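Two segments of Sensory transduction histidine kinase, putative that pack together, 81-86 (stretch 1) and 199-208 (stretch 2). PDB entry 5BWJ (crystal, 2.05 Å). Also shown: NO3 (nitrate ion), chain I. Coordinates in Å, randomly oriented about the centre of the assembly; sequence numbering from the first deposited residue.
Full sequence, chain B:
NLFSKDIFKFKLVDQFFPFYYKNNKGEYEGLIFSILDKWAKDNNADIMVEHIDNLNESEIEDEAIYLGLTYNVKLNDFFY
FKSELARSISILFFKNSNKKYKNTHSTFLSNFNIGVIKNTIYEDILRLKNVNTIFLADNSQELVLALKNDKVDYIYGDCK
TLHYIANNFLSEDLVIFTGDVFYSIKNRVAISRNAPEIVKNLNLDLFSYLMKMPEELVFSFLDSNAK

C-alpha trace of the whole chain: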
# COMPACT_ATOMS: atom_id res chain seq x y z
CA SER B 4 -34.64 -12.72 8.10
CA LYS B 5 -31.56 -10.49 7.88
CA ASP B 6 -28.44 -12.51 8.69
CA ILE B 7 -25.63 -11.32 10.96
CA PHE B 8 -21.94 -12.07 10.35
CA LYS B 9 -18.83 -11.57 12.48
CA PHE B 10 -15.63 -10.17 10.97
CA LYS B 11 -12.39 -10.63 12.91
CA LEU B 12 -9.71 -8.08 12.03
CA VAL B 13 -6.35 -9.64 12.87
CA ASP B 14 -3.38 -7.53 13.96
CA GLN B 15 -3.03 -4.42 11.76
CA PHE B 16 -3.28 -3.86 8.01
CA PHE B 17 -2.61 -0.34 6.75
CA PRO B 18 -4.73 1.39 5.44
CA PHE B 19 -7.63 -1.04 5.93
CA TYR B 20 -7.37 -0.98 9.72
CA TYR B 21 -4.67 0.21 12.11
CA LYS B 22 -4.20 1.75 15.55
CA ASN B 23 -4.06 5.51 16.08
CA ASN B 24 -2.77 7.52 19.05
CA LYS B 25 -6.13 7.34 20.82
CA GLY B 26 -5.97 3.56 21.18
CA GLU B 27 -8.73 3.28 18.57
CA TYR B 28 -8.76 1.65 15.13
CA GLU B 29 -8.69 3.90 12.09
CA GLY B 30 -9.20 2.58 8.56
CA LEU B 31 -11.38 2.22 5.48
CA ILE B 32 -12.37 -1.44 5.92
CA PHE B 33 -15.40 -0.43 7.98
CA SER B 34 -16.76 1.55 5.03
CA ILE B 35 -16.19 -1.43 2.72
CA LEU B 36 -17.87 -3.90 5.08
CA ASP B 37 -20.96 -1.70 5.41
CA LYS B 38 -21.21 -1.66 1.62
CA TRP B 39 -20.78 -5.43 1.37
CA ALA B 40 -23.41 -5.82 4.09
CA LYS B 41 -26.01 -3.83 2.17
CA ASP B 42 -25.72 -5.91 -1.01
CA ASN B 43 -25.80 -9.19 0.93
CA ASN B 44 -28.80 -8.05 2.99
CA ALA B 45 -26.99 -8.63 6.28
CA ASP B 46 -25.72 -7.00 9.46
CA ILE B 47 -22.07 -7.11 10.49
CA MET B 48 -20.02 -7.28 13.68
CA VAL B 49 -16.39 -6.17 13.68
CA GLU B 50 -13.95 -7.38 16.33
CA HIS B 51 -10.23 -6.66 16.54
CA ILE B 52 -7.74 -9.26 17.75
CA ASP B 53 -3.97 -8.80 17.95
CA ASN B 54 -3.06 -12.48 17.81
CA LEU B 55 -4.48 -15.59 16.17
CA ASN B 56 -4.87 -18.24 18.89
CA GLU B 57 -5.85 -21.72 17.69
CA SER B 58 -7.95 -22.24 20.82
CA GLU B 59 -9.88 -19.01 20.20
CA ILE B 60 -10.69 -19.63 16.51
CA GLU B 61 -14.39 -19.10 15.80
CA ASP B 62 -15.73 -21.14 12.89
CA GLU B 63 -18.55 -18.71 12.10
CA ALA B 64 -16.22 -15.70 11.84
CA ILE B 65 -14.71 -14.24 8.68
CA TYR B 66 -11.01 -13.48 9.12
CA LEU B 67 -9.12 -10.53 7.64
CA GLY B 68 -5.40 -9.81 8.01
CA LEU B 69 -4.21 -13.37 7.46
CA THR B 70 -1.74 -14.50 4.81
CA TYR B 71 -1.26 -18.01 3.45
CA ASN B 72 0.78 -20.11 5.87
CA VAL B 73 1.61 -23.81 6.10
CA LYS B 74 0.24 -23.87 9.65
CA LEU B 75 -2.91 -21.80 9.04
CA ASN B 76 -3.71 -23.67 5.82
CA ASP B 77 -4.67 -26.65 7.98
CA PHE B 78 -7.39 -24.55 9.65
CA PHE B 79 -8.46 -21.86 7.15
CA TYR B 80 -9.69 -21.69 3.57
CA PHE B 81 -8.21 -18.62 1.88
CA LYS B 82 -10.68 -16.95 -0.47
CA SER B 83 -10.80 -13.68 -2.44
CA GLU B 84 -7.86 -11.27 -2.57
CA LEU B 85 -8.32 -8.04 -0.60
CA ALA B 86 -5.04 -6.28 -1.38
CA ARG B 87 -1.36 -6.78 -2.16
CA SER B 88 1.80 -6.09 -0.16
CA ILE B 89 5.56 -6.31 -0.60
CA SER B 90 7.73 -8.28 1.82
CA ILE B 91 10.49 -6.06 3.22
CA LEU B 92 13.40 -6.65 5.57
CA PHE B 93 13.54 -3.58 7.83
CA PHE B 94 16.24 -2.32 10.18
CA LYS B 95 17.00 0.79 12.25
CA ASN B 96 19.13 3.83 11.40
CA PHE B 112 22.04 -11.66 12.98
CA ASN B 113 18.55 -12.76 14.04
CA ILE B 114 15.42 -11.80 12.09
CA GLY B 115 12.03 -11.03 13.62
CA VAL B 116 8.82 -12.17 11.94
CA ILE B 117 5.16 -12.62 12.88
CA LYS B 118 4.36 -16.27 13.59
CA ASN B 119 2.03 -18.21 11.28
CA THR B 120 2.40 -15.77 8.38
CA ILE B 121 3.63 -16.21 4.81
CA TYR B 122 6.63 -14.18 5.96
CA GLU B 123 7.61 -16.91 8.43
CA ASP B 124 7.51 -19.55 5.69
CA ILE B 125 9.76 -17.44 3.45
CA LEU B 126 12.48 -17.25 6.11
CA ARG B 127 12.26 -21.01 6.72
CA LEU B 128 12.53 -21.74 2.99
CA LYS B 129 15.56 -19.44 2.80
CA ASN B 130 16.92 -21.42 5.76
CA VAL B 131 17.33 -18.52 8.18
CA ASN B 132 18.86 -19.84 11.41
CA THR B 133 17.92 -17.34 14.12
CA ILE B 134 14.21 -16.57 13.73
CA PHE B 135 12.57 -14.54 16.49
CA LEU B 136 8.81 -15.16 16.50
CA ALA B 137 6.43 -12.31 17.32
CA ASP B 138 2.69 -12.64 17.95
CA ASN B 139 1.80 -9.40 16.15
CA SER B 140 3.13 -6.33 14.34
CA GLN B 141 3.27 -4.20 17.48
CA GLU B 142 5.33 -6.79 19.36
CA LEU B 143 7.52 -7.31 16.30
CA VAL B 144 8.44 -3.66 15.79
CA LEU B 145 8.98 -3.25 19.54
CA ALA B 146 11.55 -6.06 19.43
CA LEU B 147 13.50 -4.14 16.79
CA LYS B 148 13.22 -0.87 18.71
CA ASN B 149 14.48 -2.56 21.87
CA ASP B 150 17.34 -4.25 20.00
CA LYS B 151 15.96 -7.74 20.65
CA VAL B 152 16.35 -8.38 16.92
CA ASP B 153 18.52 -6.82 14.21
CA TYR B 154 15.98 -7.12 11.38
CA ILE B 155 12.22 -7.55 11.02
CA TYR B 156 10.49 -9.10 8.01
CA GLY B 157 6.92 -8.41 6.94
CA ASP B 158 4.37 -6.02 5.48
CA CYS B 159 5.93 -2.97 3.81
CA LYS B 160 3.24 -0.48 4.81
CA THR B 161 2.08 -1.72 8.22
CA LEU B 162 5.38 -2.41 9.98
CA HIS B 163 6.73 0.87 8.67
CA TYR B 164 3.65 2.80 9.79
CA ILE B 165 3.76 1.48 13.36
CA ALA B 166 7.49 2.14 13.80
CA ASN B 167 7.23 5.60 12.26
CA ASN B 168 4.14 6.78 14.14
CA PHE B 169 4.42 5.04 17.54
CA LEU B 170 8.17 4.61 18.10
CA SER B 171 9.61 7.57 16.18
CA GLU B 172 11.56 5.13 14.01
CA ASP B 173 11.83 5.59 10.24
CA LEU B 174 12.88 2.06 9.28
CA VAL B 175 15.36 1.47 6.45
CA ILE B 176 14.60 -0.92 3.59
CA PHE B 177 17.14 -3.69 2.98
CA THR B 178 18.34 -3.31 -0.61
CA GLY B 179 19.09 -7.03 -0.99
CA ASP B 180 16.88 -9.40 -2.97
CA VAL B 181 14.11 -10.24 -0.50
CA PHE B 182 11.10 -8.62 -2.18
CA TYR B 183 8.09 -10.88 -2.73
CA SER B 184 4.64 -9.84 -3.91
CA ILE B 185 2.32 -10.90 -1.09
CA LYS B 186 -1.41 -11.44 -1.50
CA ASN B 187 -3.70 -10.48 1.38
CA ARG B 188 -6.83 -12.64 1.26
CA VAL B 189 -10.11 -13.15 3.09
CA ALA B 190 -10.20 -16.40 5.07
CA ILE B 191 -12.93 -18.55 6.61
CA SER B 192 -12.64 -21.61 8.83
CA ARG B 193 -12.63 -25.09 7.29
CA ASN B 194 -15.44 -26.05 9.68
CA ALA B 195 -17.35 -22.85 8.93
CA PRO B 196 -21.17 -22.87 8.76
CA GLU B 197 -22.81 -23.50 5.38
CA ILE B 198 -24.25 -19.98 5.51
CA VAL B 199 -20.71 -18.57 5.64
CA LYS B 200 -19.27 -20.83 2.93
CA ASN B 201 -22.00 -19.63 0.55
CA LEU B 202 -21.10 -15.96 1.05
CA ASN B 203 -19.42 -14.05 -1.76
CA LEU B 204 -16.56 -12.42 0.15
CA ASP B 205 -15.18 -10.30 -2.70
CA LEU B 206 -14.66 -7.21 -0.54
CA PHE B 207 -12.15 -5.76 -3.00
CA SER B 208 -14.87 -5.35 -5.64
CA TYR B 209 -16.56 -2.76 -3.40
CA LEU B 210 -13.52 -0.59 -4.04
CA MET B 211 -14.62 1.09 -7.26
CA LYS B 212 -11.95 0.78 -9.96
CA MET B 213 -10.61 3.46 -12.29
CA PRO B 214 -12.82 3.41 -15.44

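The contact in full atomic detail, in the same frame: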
# COMPACT_ATOMS: atom_id res chain seq x y z
N PHE B 81 -8.48 -19.97 2.37
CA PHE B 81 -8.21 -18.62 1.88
C PHE B 81 -8.97 -18.34 0.59
O PHE B 81 -8.86 -19.08 -0.38
CB PHE B 81 -6.71 -18.42 1.68
CG PHE B 81 -5.92 -18.44 2.96
CD1 PHE B 81 -5.48 -19.63 3.50
CD2 PHE B 81 -5.63 -17.26 3.62
CE1 PHE B 81 -4.76 -19.65 4.68
CE2 PHE B 81 -4.91 -17.27 4.80
CZ PHE B 81 -4.47 -18.46 5.33
N LYS B 82 -9.73 -17.25 0.60
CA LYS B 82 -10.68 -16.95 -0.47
C LYS B 82 -10.20 -15.77 -1.32
O LYS B 82 -9.05 -15.73 -1.75
CB LYS B 82 -12.06 -16.67 0.13
CG LYS B 82 -12.59 -17.76 1.05
CD LYS B 82 -13.36 -18.83 0.30
CE LYS B 82 -14.75 -18.35 -0.09
NZ LYS B 82 -15.59 -19.43 -0.66
N SER B 83 -11.09 -14.80 -1.55
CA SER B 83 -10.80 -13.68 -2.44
C SER B 83 -9.65 -12.81 -1.94
O SER B 83 -9.40 -12.71 -0.74
CB SER B 83 -12.05 -12.83 -2.64
OG SER B 83 -11.78 -11.72 -3.49
N GLU B 84 -8.97 -12.17 -2.88
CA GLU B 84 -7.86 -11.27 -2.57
C GLU B 84 -8.39 -9.89 -2.19
O GLU B 84 -9.23 -9.32 -2.89
CB GLU B 84 -6.91 -11.17 -3.77
CG GLU B 84 -5.74 -10.23 -3.58
CD GLU B 84 -4.80 -10.23 -4.78
OE1 GLU B 84 -4.45 -11.33 -5.26
OE2 GLU B 84 -4.43 -9.13 -5.24
N LEU B 85 -7.88 -9.35 -1.09
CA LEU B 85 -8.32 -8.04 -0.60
C LEU B 85 -7.36 -6.94 -1.04
O LEU B 85 -7.78 -5.86 -1.44
CB LEU B 85 -8.44 -8.07 0.92
CG LEU B 85 -8.88 -6.77 1.60
CD1 LEU B 85 -10.17 -6.23 1.00
CD2 LEU B 85 -9.04 -6.99 3.09
N ALA B 86 -6.06 -7.22 -0.95
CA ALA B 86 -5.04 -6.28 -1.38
C ALA B 86 -3.69 -6.98 -1.48
O ALA B 86 -3.56 -8.14 -1.11
CB ALA B 86 -4.96 -5.10 -0.42
N VAL B 199 -21.92 -19.36 5.84
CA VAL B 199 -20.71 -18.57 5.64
C VAL B 199 -20.01 -18.99 4.35
O VAL B 199 -19.53 -18.15 3.59
CB VAL B 199 -19.73 -18.71 6.83
CG1 VAL B 199 -18.44 -17.92 6.58
CG2 VAL B 199 -20.39 -18.25 8.11
N LYS B 200 -19.94 -20.30 4.11
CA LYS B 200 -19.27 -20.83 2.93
C LYS B 200 -19.95 -20.38 1.64
O LYS B 200 -19.31 -20.33 0.58
CB LYS B 200 -19.24 -22.36 2.98
CG LYS B 200 -18.34 -22.92 4.07
CD LYS B 200 -18.31 -24.44 4.02
CE LYS B 200 -17.31 -25.01 5.01
NZ LYS B 200 -17.29 -26.50 5.00
N ASN B 201 -21.23 -20.05 1.72
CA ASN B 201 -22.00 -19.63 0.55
C ASN B 201 -21.83 -18.14 0.25
O ASN B 201 -22.18 -17.68 -0.83
CB ASN B 201 -23.48 -19.95 0.75
N LEU B 202 -21.29 -17.40 1.22
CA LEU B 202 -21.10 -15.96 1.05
C LEU B 202 -20.09 -15.66 -0.05
O LEU B 202 -19.09 -16.35 -0.20
CB LEU B 202 -20.63 -15.32 2.35
CG LEU B 202 -21.62 -15.24 3.51
CD1 LEU B 202 -20.93 -14.64 4.72
CD2 LEU B 202 -22.84 -14.43 3.13
N ASN B 203 -20.38 -14.61 -0.83
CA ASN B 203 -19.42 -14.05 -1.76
C ASN B 203 -18.62 -12.97 -1.03
O ASN B 203 -19.11 -11.87 -0.81
CB ASN B 203 -20.12 -13.47 -2.99
CG ASN B 203 -19.14 -12.93 -4.01
OD1 ASN B 203 -17.94 -13.20 -3.96
ND2 ASN B 203 -19.65 -12.15 -4.96
N LEU B 204 -17.39 -13.31 -0.66
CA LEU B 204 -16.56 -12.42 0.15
C LEU B 204 -15.56 -11.63 -0.69
O LEU B 204 -14.40 -11.47 -0.31
CB LEU B 204 -15.81 -13.22 1.22
CG LEU B 204 -16.70 -13.98 2.21
CD1 LEU B 204 -15.86 -14.80 3.17
CD2 LEU B 204 -17.61 -13.03 2.98
N ASP B 205 -16.01 -11.14 -1.84
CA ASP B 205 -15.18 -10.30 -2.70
C ASP B 205 -15.28 -8.85 -2.23
O ASP B 205 -15.96 -8.03 -2.85
CB ASP B 205 -15.60 -10.44 -4.17
CG ASP B 205 -14.55 -9.89 -5.13
OD1 ASP B 205 -13.65 -9.14 -4.68
OD2 ASP B 205 -14.62 -10.22 -6.33
N LEU B 206 -14.61 -8.55 -1.13
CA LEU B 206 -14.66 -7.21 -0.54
C LEU B 206 -13.95 -6.19 -1.42
O LEU B 206 -14.32 -5.02 -1.45
CB LEU B 206 -14.04 -7.22 0.86
CG LEU B 206 -14.65 -8.19 1.86
CD1 LEU B 206 -13.88 -8.16 3.18
CD2 LEU B 206 -16.12 -7.87 2.11
N PHE B 207 -12.94 -6.64 -2.15
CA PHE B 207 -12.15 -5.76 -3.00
C PHE B 207 -12.99 -5.13 -4.11
O PHE B 207 -12.72 -4.01 -4.54
CB PHE B 207 -10.98 -6.52 -3.62
CG PHE B 207 -10.16 -5.70 -4.57
CD1 PHE B 207 -9.19 -4.83 -4.10
CD2 PHE B 207 -10.36 -5.79 -5.94
CE1 PHE B 207 -8.43 -4.07 -4.98
CE2 PHE B 207 -9.61 -5.04 -6.82
CZ PHE B 207 -8.64 -4.17 -6.34
N SER B 208 -14.02 -5.84 -4.56
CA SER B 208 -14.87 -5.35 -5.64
C SER B 208 -15.62 -4.08 -5.22
O SER B 208 -15.98 -3.26 -6.07
CB SER B 208 -15.87 -6.42 -6.07
OG SER B 208 -16.79 -6.71 -5.04
N NO3 I . -15.16 -15.08 -2.57
O1 NO3 I . -15.30 -13.87 -2.87
O2 NO3 I . -16.16 -15.77 -2.22
O3 NO3 I . -14.01 -15.61 -2.60
O HOH W 1 -11.69 -9.28 -1.83

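Stretch 1 is extended and turns a corner at Ser-83. Stretch 2 leaves a helix and runs through a loop into a 3-10 segment that includes Phe-207 and Ser-208. Together they bury 366 Å², summed over both sides. No clear direct hydrogen bond joins them. The side chains and backbone pack together, one water bridges them, and a nitrate lies alongside.

Phe-81 takes no part; its side chain is out of reach of the other stretch.

Lys-82 points its CA-to-CB bond toward stretch 2. Its side chain is bent, with chi1, chi2 and chi3 all m and only chi4 t. It ends with Lys-82 NZ 4.0 Å from Lys-200 O. That is close, but long for a hydrogen bond. Lys-200 itself sends the end of its side chain away, where NZ is bonded elsewhere in the structure.

Ser-83 lies across from Asp-205, with the CA atoms of Ser-83 and Asp-205 5.5 Å apart. Ser-83 CB packs 3.6 Å from Leu-204 O. Ser-83 OG, in the t rotamer, is 3.4 Å from Asp-205 OD1. Ser-83 OG also hydrogen-bonds to the O of water 1 at 3.0 Å.

The nitrate, probably from the crystallisation liquor, sits beside this corner. Leu-204 N donates a hydrogen bond to NO3 O2 at 3.2 Å. From stretch 1, Ser-83 N is 3.2 Å from NO3 O3, and Lys-82 CB is 3.5 Å from that same O3. The ion therefore touches both stretches.

Glu-84 uses its backbone. Its side chain is extended, and Glu-84 CB comes no nearer than 6.2 Å, to Phe-207 CB. Glu-84 O is 3.4 Å from Phe-207 CB. Glu-84 O also accepts a hydrogen bond from the O of water 1 at 2.7 Å, while Phe-207 N donates to the same water O at 2.9 Å. The water thus links the two backbones and adds the Ser-83 hydroxyl to the same site.

Leu-85 has 65 Å² covered by stretch 2, the largest area of any residue here. Its CA-to-CB bond points away, but the end of the side chain comes nearer. Leu-85 CD1 reaches Leu-206 CB at 4.0 Å, an apolar contact. Leu-85 O is 3.2 Å from Phe-207 CD1 and approaches the ring obliquely. The CA atoms of Leu-85 and Phe-207 are 5.1 Å apart.

Stretch 2 also has bonds of its own near the contact. Ser-208 OG donates to Asp-205 O at 2.7 Å. Ser-208 N makes a weak bond to Asp-205 OD1 at 3.3 Å. These tie Asp-205 to Ser-208 in the 3-10 segment.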